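Local coordinates for protein probable CoA-transferase alpha subunit (Rhodococcus jostii, PDB 6COJ) that is probably the alpha subunit of a CoA-transferase family enzyme and is seen to bind a large acyl-coenzyme A thioester with a spirocyclic lactone acyl group, at residues 194-199 with 228-233. The protein carries 1 engineered substitution. Sequence-based numbering, arbitrary orientation.
Sequences AYTGVD and KTVPLQ
Val230 reaches across to Ala194 and Thr196 in a coenzyme A transferase fold, at a small antiparallel sheet of three strands, 186-187, 193-194 and 235-237, distinct from the seven-stranded parallel one. Residues 194-199 run out of strand 193-194, the middle strand of that small sheet, towards helix 203-208; residues 228-233 run from helix 223-229 to strand 235-237, which flanks strand 193-194. Asn234, the residue after Gln233, bonds the carbonyl O of Tyr195 through its ND2.

The apolar part is a fork over two methyls. With CG1 of Val230 anti to its own carbonyl carbon (chi1 -58°), both branches face segment 194-199. CG2 lies 3.8 Å from CB of Ala194, while CG1 is 4.2 Å from that same CB and 4.1 Å from CG2 of Thr196. The Thr196 and Val230 side chains meet at about a right angle, the threonine offering its methyl. Leu235 continues this patch, touching both Ala194 and Val230.

The polar part is carried by water. With chi1 at 75° the ring of Tyr195 extends so that its CE1 side faces Gln233, CE1 passing obliquely 4.2 Å from Gln233 O. Both residues also meet a second copy of this protein: Tyr195 OH bonds Gln233 NE2 of the second subunit, and Gln233 NE2 bonds Tyr195 OH of that subunit, a reciprocal pair across the interface. Within the chain, a water whose O lies in the Tyr195 ring plane, at its edge, is hydrogen-bonded to Tyr195 OH at 2.7 Å and donates to Gln233 O, again at 2.7 Å.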
ATOM      1  N   ALA A 194     -15.843  -7.907   2.505  1.00 15.91           N
ATOM      2  CA  ALA A 194     -15.135  -8.181   1.269  1.00 13.39           C
ATOM      3  C   ALA A 194     -15.771  -7.441   0.104  1.00 14.87           C
ATOM      4  O   ALA A 194     -16.982  -7.172   0.086  1.00 14.54           O
ATOM      5  CB  ALA A 194     -15.122  -9.674   0.941  1.00 15.50           C
ATOM      6  N   TYR A 195     -14.943  -7.131  -0.885  1.00 14.94           N
ATOM      7  CA  TYR A 195     -15.420  -6.748  -2.200  1.00 14.82           C
ATOM      8  C   TYR A 195     -15.331  -7.938  -3.147  1.00 14.50           C
ATOM      9  O   TYR A 195     -14.503  -8.841  -2.982  1.00 15.14           O
ATOM     10  CB  TYR A 195     -14.619  -5.570  -2.769  1.00 15.07           C
ATOM     11  CG  TYR A 195     -13.224  -5.914  -3.260  1.00 14.52           C
ATOM     12  CD1 TYR A 195     -12.167  -6.045  -2.370  1.00 13.40           C
ATOM     13  CD2 TYR A 195     -12.966  -6.094  -4.621  1.00 13.52           C
ATOM     14  CE1 TYR A 195     -10.873  -6.350  -2.820  1.00 13.33           C
ATOM     15  CE2 TYR A 195     -11.693  -6.405  -5.076  1.00 15.53           C
ATOM     16  CZ  TYR A 195     -10.646  -6.532  -4.173  1.00 15.19           C
ATOM     17  OH  TYR A 195      -9.380  -6.817  -4.640  1.00 15.89           O
ATOM     18  N   THR A 196     -16.211  -7.932  -4.132  1.00 14.60           N
ATOM     19  CA  THR A 196     -16.168  -8.835  -5.265  1.00 16.69           C
ATOM     20  C   THR A 196     -16.126  -7.965  -6.508  1.00 27.29           C
ATOM     21  O   THR A 196     -16.741  -6.896  -6.556  1.00 71.73           O
ATOM     22  CB  THR A 196     -17.400  -9.750  -5.301  1.00 19.62           C
ATOM     23  OG1 THR A 196     -18.581  -8.949  -5.410  1.00 24.02           O
ATOM     24  CG2 THR A 196     -17.488 -10.583  -4.035  1.00 25.79           C
ATOM     25  N   GLY A 197     -15.389  -8.407  -7.497  1.00 19.34           N
ATOM     26  CA  GLY A 197     -15.174  -7.613  -8.682  1.00 19.32           C
ATOM     27  C   GLY A 197     -13.726  -7.175  -8.777  1.00 16.93           C
ATOM     28  O   GLY A 197     -12.841  -7.668  -8.067  1.00 19.54           O
ATOM     29  N   VAL A 198     -13.488  -6.219  -9.672  1.00 14.71           N
ATOM     30  CA  VAL A 198     -12.112  -5.942 -10.089  1.00 16.24           C
ATOM     31  C   VAL A 198     -11.397  -4.886  -9.255  1.00 14.83           C
ATOM     32  O   VAL A 198     -10.189  -4.680  -9.449  1.00 14.80           O
ATOM     33  CB  VAL A 198     -12.020  -5.586 -11.586  1.00 15.18           C
ATOM     34  CG1 VAL A 198     -12.491  -6.753 -12.465  1.00 18.33           C
ATOM     35  CG2 VAL A 198     -12.803  -4.290 -11.882  1.00 16.65           C
ATOM     36  N   ASP A 199     -12.080  -4.199  -8.343  1.00 12.97           N
ATOM     37  CA  ASP A 199     -11.408  -3.087  -7.681  1.00 13.78           C
ATOM     38  C   ASP A 199     -11.946  -2.873  -6.271  1.00 12.87           C
ATOM     39  O   ASP A 199     -13.155  -2.655  -6.092  1.00 13.72           O
ATOM     40  CB  ASP A 199     -11.572  -1.806  -8.510  1.00 13.56           C
ATOM     41  CG  ASP A 199     -10.502  -0.760  -8.215  1.00 12.83           C
ATOM     42  OD1 ASP A 199     -10.040  -0.663  -7.061  1.00 13.98           O
ATOM     43  OD2 ASP A 199     -10.126  -0.023  -9.151  1.00 13.72           O
ATOM     44  N   LYS A 228     -15.134 -18.425   3.105  1.00 23.45           N
ATOM     45  CA  LYS A 228     -15.153 -19.485   2.108  1.00 26.07           C
ATOM     46  C   LYS A 228     -15.676 -19.022   0.753  1.00 26.91           C
ATOM     47  O   LYS A 228     -15.571 -19.773  -0.224  1.00 34.81           O
ATOM     48  CB  LYS A 228     -15.948 -20.701   2.614  1.00 27.68           C
ATOM     49  CG  LYS A 228     -15.262 -21.440   3.746  1.00 29.64           C
ATOM     50  CD  LYS A 228     -14.121 -22.289   3.198  1.00 39.21           C
ATOM     51  CE  LYS A 228     -13.505 -23.164   4.277  1.00 53.71           C
ATOM     52  NZ  LYS A 228     -13.801 -22.635   5.641  1.00 64.91           N
ATOM     53  N   THR A 229     -16.215 -17.808   0.665  1.00 25.19           N
ATOM     54  CA  THR A 229     -16.785 -17.285  -0.572  1.00 30.35           C
ATOM     55  C   THR A 229     -15.789 -16.481  -1.397  1.00 26.01           C
ATOM     56  O   THR A 229     -15.862 -16.495  -2.633  1.00 33.27           O
ATOM     57  CB  THR A 229     -18.007 -16.415  -0.245  1.00 30.44           C
ATOM     58  OG1 THR A 229     -18.982 -17.221   0.423  1.00 31.37           O
ATOM     59  CG2 THR A 229     -18.626 -15.826  -1.509  1.00 31.65           C
ATOM     60  N   VAL A 230     -14.844 -15.804  -0.753  1.00 22.04           N
ATOM     61  CA  VAL A 230     -13.921 -14.914  -1.457  1.00 22.71           C
ATOM     62  C   VAL A 230     -12.495 -15.299  -1.097  1.00 22.85           C
ATOM     63  O   VAL A 230     -12.244 -15.899  -0.041  1.00 21.46           O
ATOM     64  CB  VAL A 230     -14.179 -13.434  -1.097  1.00 21.34           C
ATOM     65  CG1 VAL A 230     -15.613 -13.059  -1.435  1.00 23.90           C
ATOM     66  CG2 VAL A 230     -13.893 -13.195   0.376  1.00 21.68           C
ATOM     67  N   PRO A 231     -11.531 -14.952  -1.949  1.00 23.91           N
ATOM     68  CA  PRO A 231     -10.127 -15.157  -1.585  1.00 25.86           C
ATOM     69  C   PRO A 231      -9.717 -14.239  -0.445  1.00 19.18           C
ATOM     70  O   PRO A 231     -10.344 -13.210  -0.165  1.00 19.46           O
ATOM     71  CB  PRO A 231      -9.366 -14.805  -2.869  1.00 27.19           C
ATOM     72  CG  PRO A 231     -10.392 -14.916  -3.969  1.00 32.24           C
ATOM     73  CD  PRO A 231     -11.671 -14.471  -3.335  1.00 27.96           C
ATOM     74  N   LEU A 232      -8.633 -14.656   0.221  1.00 19.97           N
ATOM     75  CA  LEU A 232      -8.088 -13.901   1.346  1.00 17.99           C
ATOM     76  C   LEU A 232      -7.922 -12.434   1.003  1.00 17.28           C
ATOM     77  O   LEU A 232      -8.205 -11.557   1.826  1.00 16.98           O
ATOM     78  CB  LEU A 232      -6.711 -14.452   1.711  1.00 19.49           C
ATOM     79  CG  LEU A 232      -6.661 -15.746   2.504  1.00 20.86           C
ATOM     80  CD1 LEU A 232      -5.213 -16.222   2.604  1.00 21.75           C
ATOM     81  CD2 LEU A 232      -7.258 -15.490   3.877  1.00 23.89           C
ATOM     82  N   GLN A 233      -7.431 -12.155  -0.204  1.00 17.82           N
ATOM     83  CA  GLN A 233      -7.039 -10.806  -0.581  1.00 17.91           C
ATOM     84  C   GLN A 233      -8.237  -9.874  -0.703  1.00 17.34           C
ATOM     85  O   GLN A 233      -8.070  -8.648  -0.690  1.00 17.25           O
ATOM     86  CB  GLN A 233      -6.274 -10.858  -1.908  1.00 17.98           C
ATOM     87  CG  GLN A 233      -4.899 -11.564  -1.858  1.00 18.91           C
ATOM     88  CD  GLN A 233      -4.962 -13.094  -1.860  1.00 23.71           C
ATOM     89  OE1 GLN A 233      -6.026 -13.690  -2.030  1.00 21.30           O
ATOM     90  NE2 GLN A 233      -3.811 -13.731  -1.674  1.00 22.09           N
TER
HETATM   91  O   HOH W   1      -7.449  -6.867  -2.683  1.00 21.35           O